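Local coordinates for surface-associated protein (Methylococcus capsulatus, PDB 2VOV), which is a secreted protein that binds copper at a site involving an oxidized tryptophan, kynurenine, and probably serves copper homeostasis in this methanotroph, at residues T60-I66 / D198-V204; T133-S137 / Y292-A297; V65-K69 / L193-S197. All blocks are in the same frame, centred on the assembly; numbering follows the deposited sequence.

Interaction 1: T60-I66 / D198-V204; sequences TYSSPVI and DTVIGHV. With CU (copper (II) ion), chain C.
A copper ligand, H203, has one face of its imidazole covered by a proline from the partner segment: P64 CG lies 3.9 Å from the H203 ring centroid and 14° off the ring normal, a CH-pi contact over the face. H203 (chi1 m, chi2 -78°) binds the copper(II) ion through ND1 at 2.1 Å; water 1 lies 2.5 Å from the copper, and H132 is the second protein ligand. H203 NE2, the ring nitrogen not bound to copper, is hydrogen-bonded to Q184 OE1. The two segments run antiparallel. I66 and D198 form a hydrogen-bonded pair (I66 N to D198 O 2.8 Å, D198 N to I66 O 3.0 Å), and V65 pairs with T199 as a non-hydrogen-bonded pair, CA atoms 4.4 Å apart, side chains diverging. Beyond this ladder, regular pairing gives way to irregular chain, yet backbone bonds continue: V200 N to P64 O 3.0 Å, S63 N to I201 O 3.0 Å and H203 N to T60 O 2.9 Å. S63 takes left-handed backbone angles (52/55), and G202 is extended (-164/179); a CB there would collide with Y61 CD1 and T60 O. Apolar contacts flank the backbone: I66 CG1 meets V200 CG1 at 3.8 Å, while T60 CG2 and V204 CG2 approach to 3.6 Å. D198 OD1 accepts from T199 N (2.8 Å) and forms a salt bridge with R172, while D198 OD2 is hydrogen-bonded to Y291 OH. Such a short antiparallel ladder, prolonged by hydrogen-bonded loops, supplies H203 to the copper site of this CorA-like protein.

Interaction 2: T133-S137 / Y292-A297; sequences TGKWS and YMLYVA
W136, Y295 and L294 contribute the largest buried surfaces where the start of strand 135-141 pairs antiparallel with strand 290-302, the short segment axes 4.8 Å apart at closest and 155° between their directions. W136 and Y295 form a non-hydrogen-bonded pair (CA-CA 4.7 Å) with side chains on one face. The indole (chi1 m, chi2 83°) lies against Y295 (chi1 t): Y295 CB sits 3.8 Å from the centroid of the six-membered indole ring, 8° off its normal, a CH-pi contact. The tyrosine ring is oblique to the indole, with W136 CE2 3.5 Å from Y295 CD1. L294 occupies the opposite face with S137, K135 and V296. Two hydrogen-bonded pairs frame the tryptophan: K135 N to V296 O 2.9 Å and V296 N to K135 O 3.0 Å; S137 N to L294 O 2.9 Å and L294 N to S137 O 2.8 Å. Water 2 donates to K135 O (2.9 Å) and L294 O (2.8 Å) and accepts from S137 OG (2.8 Å). G134 leaves room beside Y295, its CA 3.8 Å from CE1. Since Y295 OH hydrogen-bonds the kynurenine at position 130 and W136 NE1 bonds to T131 O, this aromatic pair couples the sheet to the chain leading into copper ligand H132.

Interaction 3: V65-K69 / L193-S197; sequences VINFK and LPADS
A two-stranded antiparallel ribbon ends here, where strand 65-67 meets a type II beta turn from P194 to S197 that leads into strand 197-199. N67 and S197 form a non-hydrogen-bonded pair with CA atoms 4.5 Å apart and side chains on the same face. Among hydrogen bonds, one joins the two backbones directly: F68 N to D196 O, 2.8 Å and nearly linear. D196 has positive backbone angles (59/36), as the third residue of the turn, and its carbonyl is thereby presented to F68. S197 CA adds a CA-H...O contact to I66 O at 3.2 Å. Bonds within each segment shape the ends: N67 OD1 (chi1 t) accepts from K69 N at 2.8 Å, an Asx turn, while S197 OG (chi1 m) donates to A195 O at 2.9 Å.

Apolar contacts gather at V65 (chi1 t), whose CG2 lies 3.8 Å from L193 CD2 and whose CG1 is 3.5 Å from S197 CB and 4.4 Å from P194 CG. Two further van der Waals contacts involve backbone and carboxylate: F68 (chi1 m) brings CE2 within 3.9 Å of S197 C, its ring also meeting that of F138 on strand 135-141, and K69 CD lies 3.3 Å from D196 OD2, while K69 NZ bonds to G82 O. Solvent supplies the last link: water 3 accepts from N67 ND2 at 2.9 Å and donates to S197 OG at 2.7 Å.

In the fold
From the N-terminal side, residues 60-69 pass first, supplying one partner to interaction 1 and, through the shared V65 and I66, to interaction 3. Both loops close when the chain returns at 193-204, so the loop of interaction 3 lies within that of interaction 1; interaction 3 continues the ladder of strands 65-67 and 197-199 to its turn end, interaction 1 to its copper end. The 133-137 segment leaves from inside these loops and finds its partner only at 292-297, so interaction 2 crosses both. The three meet in the interior: I66 CG2 packs 3.6 Å from W136 NE1, and M293 CE lies 3.5 Å from D198 OD2, tying the copper-site ribbon to the large mixed sheet.

Interaction 1: T60-I66 / D198-V204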
loop_
_atom_site.group_PDB
_atom_site.type_symbol
_atom_site.label_atom_id
_atom_site.label_comp_id
_atom_site.label_asym_id
_atom_site.label_seq_id
_atom_site.Cartn_x
_atom_site.Cartn_y
_atom_site.Cartn_z
ATOM N N THR A 60 14.011 -5.931 7.568
ATOM C CA THR A 60 12.712 -5.797 6.923
ATOM C C THR A 60 12.031 -4.514 7.375
ATOM O O THR A 60 11.412 -3.824 6.566
ATOM C CB THR A 60 11.828 -7.012 7.253
ATOM O OG1 THR A 60 12.478 -8.199 6.785
ATOM C CG2 THR A 60 10.472 -6.898 6.591
ATOM N N TYR A 61 12.154 -4.193 8.663
ATOM C CA TYR A 61 11.506 -3.011 9.233
ATOM C C TYR A 61 12.528 -1.921 9.524
ATOM O O TYR A 61 12.741 -1.517 10.664
ATOM C CB TYR A 61 10.649 -3.404 10.436
ATOM C CG TYR A 61 9.667 -4.479 10.024
ATOM C CD1 TYR A 61 8.621 -4.181 9.153
ATOM C CD2 TYR A 61 9.814 -5.794 10.454
ATOM C CE1 TYR A 61 7.731 -5.158 8.734
ATOM C CE2 TYR A 61 8.935 -6.782 10.044
ATOM C CZ TYR A 61 7.894 -6.459 9.191
ATOM O OH TYR A 61 7.024 -7.456 8.783
ATOM N N SER A 62 13.141 -1.450 8.445
ATOM C CA SER A 62 14.263 -0.524 8.482
ATOM C C SER A 62 13.837 0.892 8.076
ATOM O O SER A 62 14.691 1.759 7.878
ATOM C CB SER A 62 15.344 -1.023 7.521
ATOM O OG SER A 62 14.778 -1.146 6.222
ATOM N N SER A 63 12.528 1.124 7.978
ATOM C CA SER A 63 11.988 2.404 7.507
ATOM C C SER A 63 12.588 2.847 6.166
ATOM O O SER A 63 13.086 3.969 6.035
ATOM C CB SER A 63 12.150 3.498 8.566
ATOM O OG SER A 63 11.512 4.695 8.155
ATOM N N PRO A 64 12.495 1.978 5.148
ATOM C CA PRO A 64 13.067 2.299 3.850
ATOM C C PRO A 64 12.309 3.417 3.138
ATOM O O PRO A 64 11.144 3.705 3.439
ATOM C CB PRO A 64 12.895 0.998 3.067
ATOM C CG PRO A 64 11.664 0.371 3.663
ATOM C CD PRO A 64 11.806 0.672 5.143
ATOM N N VAL A 65 12.995 4.043 2.199
ATOM C CA VAL A 65 12.390 5.069 1.369
ATOM C C VAL A 65 11.565 4.421 0.252
ATOM O O VAL A 65 11.858 3.298 -0.196
ATOM C CB VAL A 65 13.495 6.024 0.833
ATOM C CG1 VAL A 65 13.062 6.792 -0.399
ATOM C CG2 VAL A 65 13.965 6.961 1.955
ATOM N N ILE A 66 10.483 5.089 -0.124
ATOM C CA ILE A 66 9.777 4.764 -1.353
ATOM C C ILE A 66 9.845 5.994 -2.256
ATOM O O ILE A 66 10.179 7.100 -1.811
ATOM C CB ILE A 66 8.318 4.273 -1.118
ATOM C CG1 ILE A 66 7.552 5.184 -0.157
ATOM C CG2 ILE A 66 8.316 2.836 -0.581
ATOM C CD1 ILE A 66 7.033 6.452 -0.754
ATOM N N ASP A 198 9.859 9.352 0.211
ATOM C CA ASP A 198 9.368 9.444 1.581
ATOM C C ASP A 198 9.647 8.129 2.281
ATOM O O ASP A 198 9.869 7.125 1.629
ATOM C CB ASP A 198 7.867 9.764 1.598
ATOM C CG ASP A 198 7.409 10.417 2.892
ATOM O OD1 ASP A 198 8.214 10.510 3.848
ATOM O OD2 ASP A 198 6.230 10.820 2.958
ATOM N N THR A 199 9.640 8.140 3.607
ATOM C CA THR A 199 9.836 6.912 4.380
ATOM C C THR A 199 8.526 6.172 4.602
ATOM O O THR A 199 7.479 6.789 4.822
ATOM C CB THR A 199 10.405 7.210 5.781
ATOM O OG1 THR A 199 9.643 8.267 6.375
ATOM C CG2 THR A 199 11.864 7.604 5.685
ATOM N N VAL A 200 8.604 4.840 4.584
ATOM C CA VAL A 200 7.529 3.993 5.107
ATOM C C VAL A 200 8.181 2.956 6.009
ATOM O O VAL A 200 9.403 2.848 6.040
ATOM C CB VAL A 200 6.692 3.309 3.991
ATOM C CG1 VAL A 200 5.966 4.367 3.148
ATOM C CG2 VAL A 200 7.569 2.416 3.119
ATOM N N ILE A 201 7.378 2.194 6.738
ATOM C CA ILE A 201 7.890 1.444 7.879
ATOM C C ILE A 201 8.766 0.250 7.528
ATOM O O ILE A 201 9.785 0.010 8.188
ATOM C CB ILE A 201 6.716 1.060 8.801
ATOM C CG1 ILE A 201 6.292 2.328 9.552
ATOM C CG2 ILE A 201 7.080 -0.088 9.753
ATOM C CD1 ILE A 201 4.981 2.240 10.264
ATOM N N GLY A 202 8.401 -0.477 6.478
ATOM C CA GLY A 202 9.123 -1.698 6.155
ATOM C C GLY A 202 8.850 -2.203 4.764
ATOM O O GLY A 202 8.055 -1.624 4.033
ATOM N N HIS A 203 9.510 -3.302 4.419
ATOM C CA HIS A 203 9.470 -3.851 3.075
ATOM C C HIS A 203 8.249 -4.684 2.755
ATOM O O HIS A 203 8.008 -4.995 1.587
ATOM C CB HIS A 203 10.729 -4.675 2.834
ATOM C CG HIS A 203 11.939 -3.829 2.615
ATOM N ND1 HIS A 203 12.191 -3.199 1.413
ATOM C CD2 HIS A 203 12.941 -3.467 3.451
ATOM C CE1 HIS A 203 13.316 -2.510 1.511
ATOM N NE2 HIS A 203 13.790 -2.651 2.739
ATOM N N VAL A 204 7.512 -5.067 3.797
ATOM C CA VAL A 204 6.302 -5.870 3.647
ATOM C C VAL A 204 5.230 -5.215 4.506
ATOM O O VAL A 204 5.495 -4.819 5.642
ATOM C CB VAL A 204 6.551 -7.357 3.998
ATOM C CG1 VAL A 204 7.544 -7.961 3.008
ATOM C CG2 VAL A 204 7.083 -7.491 5.415
HETATM CU CU CU C . 10.958 -3.457 -0.261
HETATM O O HOH W 1 12.970 -3.530 -1.754
#

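Interaction 2: T133-S137 / Y292-A297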
loop_
_atom_site.group_PDB
_atom_site.type_symbol
_atom_site.label_atom_id
_atom_site.label_comp_id
_atom_site.label_asym_id
_atom_site.label_seq_id
_atom_site.Cartn_x
_atom_site.Cartn_y
_atom_site.Cartn_z
ATOM N N THR A 133 6.885 -3.631 -4.693
ATOM C CA THR A 133 6.297 -4.045 -5.973
ATOM C C THR A 133 4.896 -3.465 -6.176
ATOM O O THR A 133 4.363 -3.504 -7.286
ATOM C CB THR A 133 6.303 -5.567 -6.169
ATOM O OG1 THR A 133 5.478 -6.186 -5.174
ATOM C CG2 THR A 133 7.732 -6.120 -6.112
ATOM N N GLY A 134 4.302 -2.946 -5.106
ATOM C CA GLY A 134 3.220 -1.966 -5.228
ATOM C C GLY A 134 3.829 -0.612 -5.560
ATOM O O GLY A 134 5.044 -0.488 -5.711
ATOM N N LYS A 135 2.981 0.404 -5.689
ATOM C CA LYS A 135 3.431 1.756 -6.018
ATOM C C LYS A 135 2.796 2.772 -5.085
ATOM O O LYS A 135 1.626 2.641 -4.709
ATOM C CB LYS A 135 3.086 2.105 -7.470
ATOM C CG LYS A 135 3.887 1.308 -8.492
ATOM C CD LYS A 135 5.363 1.708 -8.492
ATOM C CE LYS A 135 6.116 1.205 -9.718
ATOM N NZ LYS A 135 6.230 -0.251 -9.797
ATOM N N TRP A 136 3.575 3.805 -4.765
ATOM C CA TRP A 136 3.194 4.821 -3.791
ATOM C C TRP A 136 2.915 6.165 -4.434
ATOM O O TRP A 136 3.552 6.538 -5.428
ATOM C CB TRP A 136 4.311 4.982 -2.760
ATOM C CG TRP A 136 4.426 3.779 -1.887
ATOM C CD1 TRP A 136 5.100 2.621 -2.168
ATOM C CD2 TRP A 136 3.810 3.593 -0.607
ATOM N NE1 TRP A 136 4.958 1.721 -1.118
ATOM C CE2 TRP A 136 4.168 2.295 -0.155
ATOM C CE3 TRP A 136 2.995 4.394 0.205
ATOM C CZ2 TRP A 136 3.734 1.787 1.074
ATOM C CZ3 TRP A 136 2.570 3.884 1.431
ATOM C CH2 TRP A 136 2.935 2.595 1.848
ATOM N N SER A 137 1.973 6.877 -3.825
ATOM C CA SER A 137 1.581 8.227 -4.240
ATOM C C SER A 137 1.256 9.001 -2.973
ATOM O O SER A 137 1.187 8.418 -1.891
ATOM C CB SER A 137 0.318 8.145 -5.101
ATOM O OG SER A 137 0.483 7.247 -6.191
ATOM N N TYR A 292 -1.390 12.667 3.065
ATOM C CA TYR A 292 -1.822 11.283 2.925
ATOM C C TYR A 292 -0.892 10.500 2.016
ATOM O O TYR A 292 -0.360 11.029 1.041
ATOM C CB TYR A 292 -3.240 11.218 2.354
ATOM C CG TYR A 292 -4.290 11.662 3.345
ATOM C CD1 TYR A 292 -5.015 10.733 4.074
ATOM C CD2 TYR A 292 -4.530 13.022 3.577
ATOM C CE1 TYR A 292 -5.972 11.135 5.000
ATOM C CE2 TYR A 292 -5.490 13.430 4.512
ATOM C CZ TYR A 292 -6.208 12.483 5.209
ATOM O OH TYR A 292 -7.159 12.875 6.139
ATOM N N MET A 293 -0.717 9.223 2.345
ATOM C CA MET A 293 0.126 8.346 1.550
ATOM C C MET A 293 -0.716 7.206 1.031
ATOM O O MET A 293 -1.429 6.559 1.796
ATOM C CB MET A 293 1.286 7.823 2.393
ATOM C CG MET A 293 2.122 8.953 2.989
ATOM S SD MET A 293 3.430 8.362 4.083
ATOM C CE MET A 293 4.610 7.753 2.887
ATOM N N LEU A 294 -0.652 6.981 -0.284
ATOM C CA LEU A 294 -1.499 5.979 -0.925
ATOM C C LEU A 294 -0.656 4.878 -1.550
ATOM O O LEU A 294 0.247 5.150 -2.342
ATOM C CB LEU A 294 -2.339 6.643 -2.019
ATOM C CG LEU A 294 -3.141 5.689 -2.906
ATOM C CD1 LEU A 294 -4.318 5.113 -2.147
ATOM C CD2 LEU A 294 -3.625 6.412 -4.152
ATOM N N TYR A 295 -0.957 3.636 -1.175
ATOM C CA TYR A 295 -0.305 2.448 -1.716
ATOM C C TYR A 295 -1.302 1.714 -2.601
ATOM O O TYR A 295 -2.448 1.509 -2.191
ATOM C CB TYR A 295 0.116 1.546 -0.553
ATOM C CG TYR A 295 0.562 0.140 -0.897
ATOM C CD1 TYR A 295 1.851 -0.112 -1.348
ATOM C CD2 TYR A 295 -0.300 -0.943 -0.725
ATOM C CE1 TYR A 295 2.279 -1.413 -1.611
ATOM C CE2 TYR A 295 0.112 -2.244 -0.992
ATOM C CZ TYR A 295 1.398 -2.468 -1.434
ATOM O OH TYR A 295 1.792 -3.761 -1.708
ATOM N N VAL A 296 -0.863 1.315 -3.794
ATOM C CA VAL A 296 -1.694 0.543 -4.716
ATOM C C VAL A 296 -0.901 -0.683 -5.156
ATOM O O VAL A 296 0.302 -0.601 -5.427
ATOM C CB VAL A 296 -2.168 1.403 -5.919
ATOM C CG1 VAL A 296 -2.790 0.542 -7.032
ATOM C CG2 VAL A 296 -3.182 2.422 -5.421
ATOM N N ALA A 297 -1.578 -1.820 -5.210
ATOM C CA ALA A 297 -0.928 -3.072 -5.572
ATOM C C ALA A 297 -1.981 -4.048 -6.120
ATOM O O ALA A 297 -3.158 -3.688 -6.193
ATOM C CB ALA A 297 -0.193 -3.641 -4.354
HETATM O O HOH W 2 -0.214 4.788 -5.092
#

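Interaction 3: V65-K69 / L193-S197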
loop_
_atom_site.group_PDB
_atom_site.type_symbol
_atom_site.label_atom_id
_atom_site.label_comp_id
_atom_site.label_asym_id
_atom_site.label_seq_id
_atom_site.Cartn_x
_atom_site.Cartn_y
_atom_site.Cartn_z
ATOM N N VAL A 65 12.995 4.043 2.199
ATOM C CA VAL A 65 12.390 5.069 1.369
ATOM C C VAL A 65 11.565 4.421 0.252
ATOM O O VAL A 65 11.858 3.298 -0.196
ATOM C CB VAL A 65 13.495 6.024 0.833
ATOM C CG1 VAL A 65 13.062 6.792 -0.399
ATOM C CG2 VAL A 65 13.965 6.961 1.955
ATOM N N ILE A 66 10.483 5.089 -0.124
ATOM C CA ILE A 66 9.777 4.764 -1.353
ATOM C C ILE A 66 9.845 5.994 -2.256
ATOM O O ILE A 66 10.179 7.100 -1.811
ATOM C CB ILE A 66 8.318 4.273 -1.118
ATOM C CG1 ILE A 66 7.552 5.184 -0.157
ATOM C CG2 ILE A 66 8.316 2.836 -0.581
ATOM C CD1 ILE A 66 7.033 6.452 -0.754
ATOM N N ASN A 67 9.523 5.784 -3.525
ATOM C CA ASN A 67 9.712 6.790 -4.562
ATOM C C ASN A 67 8.388 7.047 -5.277
ATOM O O ASN A 67 7.682 6.103 -5.656
ATOM C CB ASN A 67 10.773 6.273 -5.536
ATOM C CG ASN A 67 11.124 7.271 -6.612
ATOM O OD1 ASN A 67 10.360 7.475 -7.556
ATOM N ND2 ASN A 67 12.303 7.865 -6.500
ATOM N N PHE A 68 8.038 8.319 -5.445
ATOM C CA PHE A 68 6.724 8.677 -5.987
ATOM C C PHE A 68 6.701 8.775 -7.515
ATOM O O PHE A 68 5.646 9.052 -8.089
ATOM C CB PHE A 68 6.221 10.000 -5.388
ATOM C CG PHE A 68 5.956 9.942 -3.907
ATOM C CD1 PHE A 68 5.035 9.046 -3.387
ATOM C CD2 PHE A 68 6.629 10.795 -3.039
ATOM C CE1 PHE A 68 4.772 9.004 -2.023
ATOM C CE2 PHE A 68 6.382 10.760 -1.686
ATOM C CZ PHE A 68 5.455 9.859 -1.165
ATOM N N LYS A 69 7.846 8.537 -8.151
ATOM C CA LYS A 69 7.992 8.664 -9.598
ATOM C C LYS A 69 8.128 7.321 -10.308
ATOM O O LYS A 69 7.686 7.183 -11.451
ATOM C CB LYS A 69 9.238 9.497 -9.917
ATOM C CG LYS A 69 9.115 10.987 -9.571
ATOM C CD LYS A 69 10.466 11.697 -9.688
ATOM C CE LYS A 69 11.056 11.592 -11.070
ATOM N NZ LYS A 69 10.226 12.334 -12.033
ATOM N N LEU A 193 15.556 13.898 2.707
ATOM C CA LEU A 193 15.124 12.854 1.795
ATOM C C LEU A 193 15.568 13.162 0.382
ATOM O O LEU A 193 15.683 14.332 0.010
ATOM C CB LEU A 193 13.601 12.753 1.792
ATOM C CG LEU A 193 12.961 12.086 3.009
ATOM C CD1 LEU A 193 11.523 12.542 3.156
ATOM C CD2 LEU A 193 13.084 10.571 2.939
ATOM N N PRO A 194 15.799 12.114 -0.417
ATOM C CA PRO A 194 16.001 12.382 -1.834
ATOM C C PRO A 194 14.712 12.956 -2.417
ATOM O O PRO A 194 13.638 12.800 -1.827
ATOM C CB PRO A 194 16.322 11.007 -2.432
ATOM C CG PRO A 194 15.968 10.007 -1.406
ATOM C CD PRO A 194 15.868 10.683 -0.074
ATOM N N ALA A 195 14.818 13.639 -3.552
ATOM C CA ALA A 195 13.655 14.251 -4.170
ATOM C C ALA A 195 12.557 13.208 -4.417
ATOM O O ALA A 195 12.856 12.055 -4.722
ATOM C CB ALA A 195 14.050 14.917 -5.477
ATOM N N ASP A 196 11.303 13.631 -4.254
ATOM C CA ASP A 196 10.140 12.822 -4.654
ATOM C C ASP A 196 10.092 11.471 -3.946
ATOM O O ASP A 196 9.656 10.471 -4.521
ATOM C CB ASP A 196 10.124 12.645 -6.178
ATOM C CG ASP A 196 10.181 13.974 -6.903
ATOM O OD1 ASP A 196 9.241 14.765 -6.696
ATOM O OD2 ASP A 196 11.170 14.226 -7.632
ATOM N N SER A 197 10.522 11.471 -2.686
ATOM C CA SER A 197 10.654 10.253 -1.901
ATOM C C SER A 197 10.124 10.453 -0.483
ATOM O O SER A 197 9.951 11.574 -0.018
ATOM C CB SER A 197 12.122 9.818 -1.858
ATOM O OG SER A 197 12.649 9.650 -3.165
HETATM O O HOH W 3 13.980 7.502 -4.148
#